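PDB 2WOL: clavulanic acid biosynthesis oligopeptide binding protein 2 from Streptomyces clavuligerus, which probably binds oligopeptides as an extracellular solute-binding protein associated with the pathway that makes the beta-lactamase inhibitor clavulanic acid. Local coordinates for residues S39-D44 and W55-L59; R108-G112 and R210-R216; L532-N536 and F548-D552; W538-Y543 and A555-A559. All blocks are in the same frame, centred on the assembly; numbering follows the deposited sequence. Where two conformers were deposited one is given.

How the contacts relate
Contacts 3 and 4 are the closest pair, with centres about 11 Å apart. Their segments alternate along the chain, 532-536 and 538-543 meeting 548-552 and 555-559 in turn, and they touch directly: Tyr551 packs its CB 3.4 Å from Met556 CE and its CE2 3.5 Å from Val542 CG1, and Asp552 OD2 lies 2.6 Å from Tyr543 OH, a probable hydrogen bond. Contact 1, about 14 Å from contact 3 between centres, reaches it through helix 54-63, where Leu58 CD2 lies 3.2 Å from Tyr551 O. Contact 2 stands apart: its centre is about 20 Å from contact 1 and 26 Å from contact 3, and its nearest atoms to contact 4 are about 6 Å away.

Contact 1: residues S39-D44 and W55-L59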
loop_
_atom_site.group_PDB
_atom_site.type_symbol
_atom_site.label_atom_id
_atom_site.label_comp_id
_atom_site.label_asym_id
_atom_site.label_seq_id
_atom_site.Cartn_x
_atom_site.Cartn_y
_atom_site.Cartn_z
ATOM N N SER A 39 13.229 -2.477 -13.173
ATOM C CA SER A 39 11.982 -3.101 -12.742
ATOM C C SER A 39 11.763 -4.345 -13.590
ATOM O O SER A 39 12.192 -4.399 -14.752
ATOM C CB SER A 39 10.808 -2.129 -12.924
ATOM O OG SER A 39 9.565 -2.746 -12.621
ATOM N N SER A 40 11.096 -5.338 -13.009
ATOM C CA SER A 40 10.730 -6.539 -13.752
ATOM C C SER A 40 9.428 -6.342 -14.520
ATOM O O SER A 40 9.099 -7.140 -15.396
ATOM C CB SER A 40 10.624 -7.750 -12.819
ATOM O OG SER A 40 9.419 -7.741 -12.074
ATOM N N ALA A 41 8.699 -5.280 -14.181
ATOM C CA ALA A 41 7.391 -5.001 -14.763
ATOM C C ALA A 41 7.303 -3.562 -15.250
ATOM O O ALA A 41 7.954 -2.671 -14.707
ATOM C CB ALA A 41 6.300 -5.279 -13.752
ATOM N N ASP A 42 6.494 -3.344 -16.282
ATOM C CA ASP A 42 6.195 -2.002 -16.768
ATOM C C ASP A 42 5.259 -1.312 -15.774
ATOM O O ASP A 42 4.595 -1.971 -14.968
ATOM C CB ASP A 42 5.523 -2.101 -18.147
ATOM C CG ASP A 42 5.681 -0.838 -18.991
ATOM O OD1 ASP A 42 6.142 0.204 -18.486
ATOM O OD2 ASP A 42 5.327 -0.898 -20.188
ATOM N N VAL A 43 5.216 0.014 -15.827
ATOM C CA VAL A 43 4.208 0.766 -15.089
ATOM C C VAL A 43 2.813 0.304 -15.515
ATOM O O VAL A 43 2.612 -0.107 -16.664
ATOM C CB VAL A 43 4.346 2.296 -15.316
ATOM C CG1 VAL A 43 5.716 2.781 -14.864
ATOM C CG2 VAL A 43 4.095 2.675 -16.782
ATOM N N ASP A 44 1.857 0.355 -14.592
ATOM C CA ASP A 44 0.468 0.089 -14.960
ATOM C C ASP A 44 -0.140 1.266 -15.730
ATOM O O ASP A 44 -0.961 1.071 -16.628
ATOM C CB ASP A 44 -0.390 -0.319 -13.744
ATOM C CG ASP A 44 -0.330 0.683 -12.587
ATOM O OD1 ASP A 44 0.545 1.572 -12.577
ATOM O OD2 ASP A 44 -1.169 0.555 -11.669
ATOM N N TRP A 55 5.026 1.119 -6.248
ATOM C CA TRP A 55 6.271 1.634 -6.810
ATOM C C TRP A 55 6.060 2.736 -7.850
ATOM O O TRP A 55 6.955 3.545 -8.092
ATOM C CB TRP A 55 7.165 0.506 -7.337
ATOM C CG TRP A 55 6.638 -0.271 -8.512
ATOM C CD1 TRP A 55 5.893 -1.419 -8.473
ATOM C CD2 TRP A 55 6.871 0.009 -9.900
ATOM N NE1 TRP A 55 5.629 -1.855 -9.751
ATOM C CE2 TRP A 55 6.222 -1.002 -10.646
ATOM C CE3 TRP A 55 7.563 1.019 -10.585
ATOM C CZ2 TRP A 55 6.246 -1.032 -12.045
ATOM C CZ3 TRP A 55 7.585 0.988 -11.983
ATOM C CH2 TRP A 55 6.930 -0.032 -12.693
ATOM N N VAL A 56 4.881 2.764 -8.466
ATOM C CA VAL A 56 4.548 3.860 -9.370
ATOM C C VAL A 56 4.102 5.086 -8.560
ATOM O O VAL A 56 4.411 6.218 -8.935
ATOM C CB VAL A 56 3.509 3.457 -10.440
ATOM C CG1 VAL A 56 3.202 4.637 -11.363
ATOM C CG2 VAL A 56 4.027 2.277 -11.262
ATOM N N TRP A 57 3.410 4.872 -7.438
ATOM C CA TRP A 57 3.138 5.980 -6.513
ATOM C C TRP A 57 4.459 6.608 -6.067
ATOM O O TRP A 57 4.587 7.828 -5.980
ATOM C CB TRP A 57 2.350 5.519 -5.287
ATOM C CG TRP A 57 1.000 4.946 -5.592
ATOM C CD1 TRP A 57 0.274 5.112 -6.738
ATOM C CD2 TRP A 57 0.207 4.110 -4.732
ATOM N NE1 TRP A 57 -0.920 4.437 -6.646
ATOM C CE2 TRP A 57 -0.988 3.813 -5.426
ATOM C CE3 TRP A 57 0.393 3.582 -3.442
ATOM C CZ2 TRP A 57 -1.996 3.009 -4.877
ATOM C CZ3 TRP A 57 -0.619 2.782 -2.890
ATOM C CH2 TRP A 57 -1.795 2.503 -3.615
ATOM N N LEU A 58 5.439 5.751 -5.798
ATOM C CA LEU A 58 6.775 6.181 -5.414
ATOM C C LEU A 58 7.443 6.982 -6.537
ATOM O O LEU A 58 8.026 8.040 -6.294
ATOM C CB LEU A 58 7.601 4.942 -5.058
ATOM C CG LEU A 58 8.999 5.090 -4.471
ATOM C CD1 LEU A 58 8.918 5.611 -3.036
ATOM C CD2 LEU A 58 9.682 3.738 -4.528
ATOM N N LEU A 59 7.341 6.477 -7.766
ATOM C CA LEU A 59 7.868 7.169 -8.941
ATOM C C LEU A 59 7.163 8.506 -9.185
ATOM O O LEU A 59 7.776 9.462 -9.668
ATOM C CB LEU A 59 7.741 6.273 -10.174
ATOM C CG LEU A 59 8.287 6.784 -11.506
ATOM C CD1 LEU A 59 9.805 6.888 -11.479
ATOM C CD2 LEU A 59 7.826 5.864 -12.613
#
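Van der Waals contact builds this interface, in which the loop linking strand 34-39 of the mixed five-stranded sheet to helix 54-63 folds back on the helix it leads into. An apolar group gathers round Val43: its CG1 lies 3.8 Å from Trp55 CH2, 4.0 Å from Val56 CG2 and 4.4 Å from Leu59 CD2, so one methyl touches residues on successive turns of the helix. Leu59 also packs on Leu226 and Leu228 of strand 225-230.

A second group of contacts sets polar atoms against the indole. With chi1 near +66° (p), Trp55 extends its six-membered ring into the bend of the loop. Asp42 O meets the ring edge near its plane, 3.5 Å from CZ2 of Trp55; Ala41 O is 3.5 Å from Trp55 CH2; and Ser39 OG lies over one face, 3.8 Å from CZ2 of Trp55.

Hydrogen bonds act within the loop or lead away from the pair. Ser39 OG donates to Ala41 O at 2.6 Å. Asp42 OD2 is paired with the Asp223 backbone N, while Asp44 bonds to Thr51 and Tyr52. The chemistry thus implies a loop held by polar bonds within itself and to neighbouring loops, and fitted to the helix by van der Waals contact.

Contact 2: residues R108-G112 and R210-R216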
loop_
_atom_site.group_PDB
_atom_site.type_symbol
_atom_site.label_atom_id
_atom_site.label_comp_id
_atom_site.label_asym_id
_atom_site.label_seq_id
_atom_site.Cartn_x
_atom_site.Cartn_y
_atom_site.Cartn_z
ATOM N N ARG A 108 4.233 26.306 -11.898
ATOM C CA ARG A 108 4.045 26.011 -13.317
ATOM C C ARG A 108 4.248 24.537 -13.665
ATOM O O ARG A 108 5.036 23.842 -13.021
ATOM C CB ARG A 108 5.002 26.867 -14.160
ATOM C CG ARG A 108 4.657 28.353 -14.209
ATOM C CD ARG A 108 5.746 29.149 -14.914
ATOM N NE ARG A 108 5.399 30.565 -15.027
ATOM C CZ ARG A 108 6.107 31.469 -15.704
ATOM N NH1 ARG A 108 7.217 31.118 -16.345
ATOM N NH2 ARG A 108 5.701 32.732 -15.743
ATOM N N TYR A 109 3.527 24.078 -14.687
ATOM C CA TYR A 109 3.744 22.758 -15.275
ATOM C C TYR A 109 4.944 22.775 -16.212
ATOM O O TYR A 109 5.480 23.838 -16.528
ATOM C CB TYR A 109 2.517 22.297 -16.067
ATOM C CG TYR A 109 1.269 22.134 -15.241
ATOM C CD1 TYR A 109 0.276 23.110 -15.250
ATOM C CD2 TYR A 109 1.080 21.001 -14.448
ATOM C CE1 TYR A 109 -0.870 22.963 -14.493
ATOM C CE2 TYR A 109 -0.064 20.846 -13.686
ATOM C CZ TYR A 109 -1.032 21.832 -13.714
ATOM O OH TYR A 109 -2.167 21.690 -12.966
ATOM N N ASP A 110 5.331 21.590 -16.677
ATOM C CA ASP A 110 6.457 21.418 -17.602
ATOM C C ASP A 110 6.327 22.178 -18.929
ATOM O O ASP A 110 7.324 22.382 -19.623
ATOM C CB ASP A 110 6.678 19.932 -17.883
ATOM C CG ASP A 110 5.511 19.301 -18.607
ATOM O OD1 ASP A 110 4.386 19.334 -18.062
ATOM O OD2 ASP A 110 5.720 18.771 -19.718
ATOM N N ASP A 111 5.103 22.574 -19.281
ATOM C CA ASP A 111 4.857 23.340 -20.505
ATOM C C ASP A 111 4.839 24.849 -20.254
ATOM O O ASP A 111 4.565 25.634 -21.166
ATOM C CB ASP A 111 3.558 22.878 -21.186
ATOM C CG ASP A 111 2.309 23.187 -20.367
ATOM O OD1 ASP A 111 2.418 23.624 -19.200
ATOM O OD2 ASP A 111 1.200 22.989 -20.904
ATOM N N GLY A 112 5.122 25.245 -19.014
ATOM C CA GLY A 112 5.219 26.656 -18.642
ATOM C C GLY A 112 3.911 27.289 -18.197
ATOM O O GLY A 112 3.898 28.439 -17.755
ATOM N N ARG A 210 0.957 16.033 -18.189
ATOM C CA ARG A 210 1.675 17.183 -17.662
ATOM C C ARG A 210 2.402 16.781 -16.385
ATOM O O ARG A 210 1.992 15.843 -15.690
ATOM C CB ARG A 210 0.737 18.369 -17.409
ATOM C CG ARG A 210 0.104 18.960 -18.678
ATOM C CD ARG A 210 1.019 19.938 -19.435
ATOM N NE ARG A 210 2.237 19.310 -19.956
ATOM C CZ ARG A 210 2.302 18.539 -21.041
ATOM N NH1 ARG A 210 1.214 18.280 -21.760
ATOM N NH2 ARG A 210 3.465 18.021 -21.412
ATOM N N SER A 211 3.493 17.483 -16.101
ATOM C CA SER A 211 4.259 17.275 -14.885
ATOM C C SER A 211 4.306 18.550 -14.072
ATOM O O SER A 211 4.583 19.622 -14.611
ATOM C CB SER A 211 5.681 16.814 -15.211
ATOM O OG SER A 211 5.712 15.433 -15.519
ATOM N N SER A 212 4.042 18.433 -12.774
ATOM C CA SER A 212 4.247 19.539 -11.848
ATOM C C SER A 212 5.469 19.287 -10.965
ATOM O O SER A 212 5.866 20.150 -10.181
ATOM C CB SER A 212 3.003 19.787 -10.994
ATOM O OG SER A 212 2.673 18.657 -10.203
ATOM N N GLY A 213 6.053 18.098 -11.100
ATOM C CA GLY A 213 7.225 17.719 -10.317
ATOM C C GLY A 213 8.529 18.106 -10.987
ATOM O O GLY A 213 8.527 18.704 -12.065
ATOM N N PRO A 214 9.662 17.774 -10.346
ATOM C CA PRO A 214 10.990 18.108 -10.876
ATOM C C PRO A 214 11.370 17.400 -12.172
ATOM O O PRO A 214 12.310 17.834 -12.846
ATOM C CB PRO A 214 11.939 17.700 -9.746
ATOM C CG PRO A 214 11.170 16.708 -8.914
ATOM C CD PRO A 214 9.732 17.105 -9.033
ATOM N N TYR A 215 10.664 16.321 -12.509
ATOM C CA TYR A 215 10.936 15.570 -13.732
ATOM C C TYR A 215 9.686 15.399 -14.570
ATOM O O TYR A 215 8.565 15.472 -14.065
ATOM C CB TYR A 215 11.568 14.204 -13.414
ATOM C CG TYR A 215 12.836 14.377 -12.624
ATOM C CD1 TYR A 215 12.789 14.539 -11.240
ATOM C CD2 TYR A 215 14.075 14.442 -13.259
ATOM C CE1 TYR A 215 13.938 14.747 -10.506
ATOM C CE2 TYR A 215 15.241 14.643 -12.527
ATOM C CZ TYR A 215 15.159 14.794 -11.151
ATOM O OH TYR A 215 16.283 15.000 -10.388
ATOM N N ARG A 216 9.900 15.185 -15.860
ATOM C CA ARG A 216 8.825 14.874 -16.782
ATOM C C ARG A 216 9.219 13.660 -17.615
ATOM O O ARG A 216 10.406 13.328 -17.723
ATOM C CB ARG A 216 8.514 16.081 -17.674
ATOM C CG ARG A 216 9.634 16.488 -18.623
ATOM C CD ARG A 216 9.203 17.670 -19.470
ATOM N NE ARG A 216 10.275 18.138 -20.340
ATOM C CZ ARG A 216 10.272 19.300 -20.989
ATOM N NH1 ARG A 216 9.250 20.141 -20.870
ATOM N NH2 ARG A 216 11.303 19.624 -21.759
HETATM O O HOH W 1 6.431 22.588 -10.906
#
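A type I beta turn, Tyr109 to Gly112, docks here on the chain leading into strand 215-221, an outermost strand of the mixed five-stranded sheet. Before the turn, Arg108 contributes its carbonyl: water 1 donates to Arg108 O at 2.8 Å and to Ser212 O at 2.6 Å, bridging the two backbones.

At Tyr109 the backbone runs close to its partner, with a CA-H...O contact of 3.3 Å from Tyr109 CA to Ser211 O. The ring flanks the bases of two side chains, Tyr109 CD2 lying 4.0 Å from Arg210 CB and 4.1 Å from Ser212 CB, and its hydroxyl pairs with Asp119.

Asp110 is the most heavily covered residue. Its N donates to Ser211 O (2.9 Å), and its OD1 accepts from Ser211 N (2.8 Å, 174°), closing a ring of two hydrogen bonds. The same carboxylate forms a bidentate salt bridge, OD1 with Arg210 NE and OD2 with Arg210 NH2, both 2.9 Å. Arg216 packs its CD 3.7 Å from Asp110 OD2 and adds a long ion pair, NH1 to the same OD2 at 4.0 Å; its NE pairs with Glu229.

Asp111 extends the network by charge alone, OD2 being 3.9 Å from Arg210 NE but well out of the guanidinium plane, while its OD1 bonds to Thr113. Gly112 completes the turn, its N donating to Tyr109 O at 2.9 Å.

Contact 3: residues L532-N536 and F548-D552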
loop_
_atom_site.group_PDB
_atom_site.type_symbol
_atom_site.label_atom_id
_atom_site.label_comp_id
_atom_site.label_asym_id
_atom_site.label_seq_id
_atom_site.Cartn_x
_atom_site.Cartn_y
_atom_site.Cartn_z
ATOM N N LEU A 532 14.087 -7.649 1.465
ATOM C CA LEU A 532 15.505 -7.315 1.394
ATOM C C LEU A 532 15.768 -6.401 0.207
ATOM O O LEU A 532 15.628 -6.824 -0.937
ATOM C CB LEU A 532 16.355 -8.584 1.275
ATOM C CG LEU A 532 16.473 -9.461 2.524
ATOM C CD1 LEU A 532 17.040 -10.808 2.170
ATOM C CD2 LEU A 532 17.325 -8.800 3.590
ATOM N N HIS A 533 16.130 -5.150 0.485
ATOM C CA HIS A 533 16.510 -4.217 -0.575
ATOM C C HIS A 533 18.023 -4.108 -0.655
ATOM O O HIS A 533 18.691 -4.053 0.377
ATOM C CB HIS A 533 15.958 -2.816 -0.309
ATOM C CG HIS A 533 14.465 -2.731 -0.247
ATOM N ND1 HIS A 533 13.637 -3.263 -1.215
ATOM C CD2 HIS A 533 13.653 -2.120 0.648
ATOM C CE1 HIS A 533 12.379 -3.005 -0.902
ATOM N NE2 HIS A 533 12.361 -2.311 0.222
ATOM N N PHE A 534 18.547 -4.049 -1.879
ATOM C CA PHE A 534 19.983 -3.876 -2.120
ATOM C C PHE A 534 20.248 -2.470 -2.658
ATOM O O PHE A 534 19.588 -2.021 -3.591
ATOM C CB PHE A 534 20.487 -4.935 -3.113
ATOM C CG PHE A 534 21.986 -4.966 -3.268
ATOM C CD1 PHE A 534 22.765 -5.767 -2.434
ATOM C CD2 PHE A 534 22.620 -4.205 -4.252
ATOM C CE1 PHE A 534 24.152 -5.800 -2.568
ATOM C CE2 PHE A 534 24.020 -4.236 -4.393
ATOM C CZ PHE A 534 24.775 -5.039 -3.546
ATOM N N ARG A 535 21.208 -1.776 -2.056
ATOM C CA ARG A 535 21.565 -0.422 -2.484
ATOM C C ARG A 535 23.025 -0.374 -2.898
ATOM O O ARG A 535 23.915 -0.726 -2.118
ATOM C CB ARG A 535 21.314 0.602 -1.366
ATOM C CG ARG A 535 21.755 0.128 0.015
ATOM C CD ARG A 535 21.783 1.230 1.072
ATOM N NE ARG A 535 21.614 0.598 2.376
ATOM C CZ ARG A 535 22.596 0.042 3.082
ATOM N NH1 ARG A 535 23.855 0.094 2.650
ATOM N NH2 ARG A 535 22.314 -0.558 4.230
ATOM N N ASN A 536 23.283 0.064 -4.124
ATOM C CA ASN A 536 24.664 0.252 -4.544
ATOM C C ASN A 536 25.302 1.439 -3.821
ATOM O O ASN A 536 24.624 2.431 -3.547
ATOM C CB ASN A 536 24.758 0.349 -6.059
ATOM C CG ASN A 536 24.820 -1.019 -6.708
ATOM O OD1 ASN A 536 25.703 -1.819 -6.395
ATOM N ND2 ASN A 536 23.871 -1.310 -7.592
ATOM N N PHE A 548 6.080 3.801 2.618
ATOM C CA PHE A 548 6.104 2.956 1.420
ATOM C C PHE A 548 6.703 1.566 1.649
ATOM O O PHE A 548 6.334 0.612 0.956
ATOM C CB PHE A 548 6.889 3.642 0.296
ATOM C CG PHE A 548 6.195 4.831 -0.309
ATOM C CD1 PHE A 548 6.316 6.093 0.266
ATOM C CD2 PHE A 548 5.453 4.696 -1.476
ATOM C CE1 PHE A 548 5.687 7.200 -0.297
ATOM C CE2 PHE A 548 4.820 5.799 -2.051
ATOM C CZ PHE A 548 4.938 7.049 -1.460
ATOM N N GLY A 549 7.645 1.458 2.586
ATOM C CA GLY A 549 8.415 0.221 2.765
ATOM C C GLY A 549 9.414 0.018 1.637
ATOM O O GLY A 549 9.994 -1.060 1.488
ATOM N N LEU A 550 9.602 1.075 0.847
ATOM C CA LEU A 550 10.492 1.104 -0.311
ATOM C C LEU A 550 11.395 2.320 -0.183
ATOM O O LEU A 550 11.023 3.298 0.454
ATOM C CB LEU A 550 9.679 1.245 -1.604
ATOM C CG LEU A 550 8.655 0.175 -1.984
ATOM C CD1 LEU A 550 7.825 0.606 -3.177
ATOM C CD2 LEU A 550 9.329 -1.145 -2.268
ATOM N N TYR A 551 12.570 2.270 -0.803
ATOM C CA TYR A 551 13.452 3.434 -0.851
ATOM C C TYR A 551 12.750 4.635 -1.474
ATOM O O TYR A 551 12.012 4.489 -2.450
ATOM C CB TYR A 551 14.686 3.132 -1.691
ATOM C CG TYR A 551 15.669 2.125 -1.127
ATOM C CD1 TYR A 551 16.338 1.241 -1.977
ATOM C CD2 TYR A 551 15.942 2.064 0.235
ATOM C CE1 TYR A 551 17.261 0.327 -1.485
ATOM C CE2 TYR A 551 16.850 1.145 0.743
ATOM C CZ TYR A 551 17.509 0.284 -0.123
ATOM O OH TYR A 551 18.428 -0.631 0.346
ATOM N N ASP A 552 12.996 5.824 -0.930
ATOM C CA ASP A 552 12.443 7.036 -1.528
ATOM C C ASP A 552 13.310 7.460 -2.709
ATOM O O ASP A 552 14.256 8.236 -2.566
ATOM C CB ASP A 552 12.322 8.160 -0.503
ATOM C CG ASP A 552 11.438 9.298 -0.985
ATOM O OD1 ASP A 552 10.671 9.098 -1.955
ATOM O OD2 ASP A 552 11.498 10.389 -0.380
#
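Two aromatic side chains span a gap that the backbones leave open: the nearest CA pair, His533 and Leu550, is 8.0 Å apart. His533 and Tyr551 both take chi1 near -60° (m) and point toward the opposite segment. Their rings meet obliquely, centroids 5.1 Å apart and planes at 48°, with His533 CG over one face of the tyrosine.

The chi2 of -50° at His533 aims the outer nitrogen at the turn before Leu550. NE2 of His533 donates to Gly549 O at 3.0 Å with a nearly straight angle of 171°, so NE2 carries a proton. Gly549 has phi 72°, a value that favours glycine. Leu550, in the mt rotamer, starts away from the other segment, yet its CD2 ends 3.8 Å from His533 CE1.

The hydroxyl end of Tyr551 reaches between His533 of the strand and Arg535 just after it, OH lying 3.4 Å from both His533 CB and Arg535 CG. Arg535 leaves the backbone with chi1 of 42° and stays extended through chi2 and chi3; its NE forms a salt bridge with Asp297, which also pairs with the Tyr551 hydroxyl, while NH2 bonds to Gly16 O.

The contact joins the end of strand 523-534, in the large mixed sheet, to the weakly bonded strand at about 550-551, which pairs with 544-545. Leu550 also packs on Val54 and Leu58 of helix 54-63, while Leu532 faces helix 280-288.

Contact 4: residues W538-Y543 and A555-A559; sequences WVTNVY and AMGLA
Met556 forms the apolar centre. Extended beyond a chi1 of -68° (m, then t and t), it places SD 3.9 Å from Val539 CG1 and CE 4.1 Å from Val542 CG1; both valines have chi1 near 180° (t). Val539 and Met556 also pack on Ile271. Leu558 (m, m) lies on the same sheet face as Val539, its CD1 4.3 Å from CD1 of Trp538 (chi1 55°) at the indole edge. At the other end, Ala555 CB abuts the Tyr543 ring edge, 3.8 Å from CE2.

The segments run antiparallel, end-to-end directions 158° apart, as a two-stranded ladder. Val539 (phi/psi -85/130°) and Leu558 (-121/140°) form a non-hydrogen-bonded pair (CA-CA 4.9 Å), Thr540 (-99/152°) and Gly557 (-134/-170°) a hydrogen-bonded one (4.8 Å). Thr540 N donates to Gly557 O at 2.9 Å, Gly557 N to Thr540 O at 3.1 Å, and Ala559 N to Trp538 O at 2.9 Å. Beyond the ladder, Asn541 (60/47°) and Val542 (-89/126°) both face Val25, a G1 beta bulge.

Gly557 lies across from Thr540 (chi1 61°, p), on whose face an ideal CB would fall 2.7 Å from Thr540 OG1, a clash. Farther out, Asn541 ND2 bonds to Ser28 O and Trp538 NE1 to Asp270. Water 2 lies 2.8 Å from both Thr540 OG1 and Leu558 O.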
loop_
_atom_site.group_PDB
_atom_site.type_symbol
_atom_site.label_atom_id
_atom_site.label_comp_id
_atom_site.label_asym_id
_atom_site.label_seq_id
_atom_site.Cartn_x
_atom_site.Cartn_y
_atom_site.Cartn_z
ATOM N N TRP A 538 27.326 3.902 -4.402
ATOM C CA TRP A 538 27.482 5.223 -5.027
ATOM C C TRP A 538 26.179 6.010 -5.139
ATOM O O TRP A 538 26.171 7.136 -5.637
ATOM C CB TRP A 538 28.119 5.102 -6.409
ATOM C CG TRP A 538 27.383 4.178 -7.321
ATOM C CD1 TRP A 538 26.306 4.476 -8.110
ATOM C CD2 TRP A 538 27.673 2.795 -7.537
ATOM N NE1 TRP A 538 25.910 3.356 -8.807
ATOM C CE2 TRP A 538 26.732 2.312 -8.473
ATOM C CE3 TRP A 538 28.641 1.917 -7.032
ATOM C CZ2 TRP A 538 26.732 0.987 -8.915
ATOM C CZ3 TRP A 538 28.641 0.602 -7.475
ATOM C CH2 TRP A 538 27.689 0.150 -8.404
ATOM N N VAL A 539 25.078 5.414 -4.695
ATOM C CA VAL A 539 23.805 6.124 -4.646
ATOM C C VAL A 539 23.743 6.910 -3.343
ATOM O O VAL A 539 24.020 6.374 -2.268
ATOM C CB VAL A 539 22.599 5.164 -4.774
ATOM C CG1 VAL A 539 21.301 5.948 -4.906
ATOM C CG2 VAL A 539 22.779 4.246 -5.989
ATOM N N THR A 540 23.401 8.188 -3.449
ATOM C CA THR A 540 23.363 9.064 -2.289
ATOM C C THR A 540 21.938 9.222 -1.759
ATOM O O THR A 540 20.972 9.113 -2.518
ATOM C CB THR A 540 23.951 10.455 -2.608
ATOM O OG1 THR A 540 23.179 11.079 -3.636
ATOM C CG2 THR A 540 25.400 10.335 -3.074
ATOM N N ASN A 541 21.816 9.471 -0.456
ATOM C CA ASN A 541 20.531 9.714 0.201
ATOM C C ASN A 541 19.548 8.557 0.074
ATOM O O ASN A 541 18.369 8.757 -0.240
ATOM C CB ASN A 541 19.887 11.010 -0.297
ATOM C CG ASN A 541 20.854 12.170 -0.305
ATOM O OD1 ASN A 541 21.308 12.624 0.741
ATOM N ND2 ASN A 541 21.193 12.645 -1.495
ATOM N N VAL A 542 20.039 7.350 0.338
ATOM C CA VAL A 542 19.197 6.159 0.304
ATOM C C VAL A 542 18.565 5.911 1.668
ATOM O O VAL A 542 19.264 5.820 2.679
ATOM C CB VAL A 542 19.987 4.907 -0.131
ATOM C CG1 VAL A 542 19.065 3.691 -0.189
ATOM C CG2 VAL A 542 20.641 5.124 -1.480
ATOM N N TYR A 543 17.242 5.794 1.693
ATOM C CA TYR A 543 16.543 5.428 2.924
ATOM C C TYR A 543 15.213 4.780 2.578
ATOM O O TYR A 543 14.594 5.117 1.563
ATOM C CB TYR A 543 16.329 6.645 3.844
ATOM C CG TYR A 543 15.262 7.616 3.380
ATOM C CD1 TYR A 543 13.964 7.547 3.889
ATOM C CD2 TYR A 543 15.551 8.601 2.437
ATOM C CE1 TYR A 543 12.973 8.435 3.468
ATOM C CE2 TYR A 543 14.566 9.494 2.004
ATOM C CZ TYR A 543 13.283 9.404 2.529
ATOM O OH TYR A 543 12.302 10.279 2.110
ATOM N N ALA A 555 14.573 11.078 -3.527
ATOM C CA ALA A 555 15.594 11.688 -2.673
ATOM C C ALA A 555 17.021 11.367 -3.119
ATOM O O ALA A 555 17.973 12.016 -2.684
ATOM C CB ALA A 555 15.391 11.256 -1.235
ATOM N N MET A 556 17.163 10.369 -3.987
ATOM C CA MET A 556 18.470 9.821 -4.333
ATOM C C MET A 556 19.263 10.707 -5.275
ATOM O O MET A 556 18.699 11.414 -6.106
ATOM C CB MET A 556 18.313 8.446 -4.970
ATOM C CG MET A 556 17.806 7.389 -4.030
ATOM S SD MET A 556 17.427 5.885 -4.927
ATOM C CE MET A 556 16.979 4.824 -3.556
ATOM N N GLY A 557 20.583 10.643 -5.139
ATOM C CA GLY A 557 21.494 11.229 -6.115
ATOM C C GLY A 557 22.599 10.249 -6.459
ATOM O O GLY A 557 22.544 9.075 -6.085
ATOM N N LEU A 558 23.605 10.745 -7.170
ATOM C CA LEU A 558 24.767 9.948 -7.551
ATOM C C LEU A 558 26.024 10.591 -6.987
ATOM O O LEU A 558 26.154 11.820 -6.987
ATOM C CB LEU A 558 24.887 9.842 -9.080
ATOM C CG LEU A 558 23.858 9.048 -9.902
ATOM C CD1 LEU A 558 23.661 7.638 -9.336
ATOM C CD2 LEU A 558 22.518 9.782 -10.046
ATOM N N ALA A 559 26.939 9.759 -6.495
ATOM C CA ALA A 559 28.231 10.240 -6.016
ATOM C C ALA A 559 29.106 10.653 -7.198
ATOM O O ALA A 559 29.011 10.071 -8.282
ATOM C CB ALA A 559 28.921 9.171 -5.187
HETATM O O HOH W 2 24.541 13.116 -5.035
#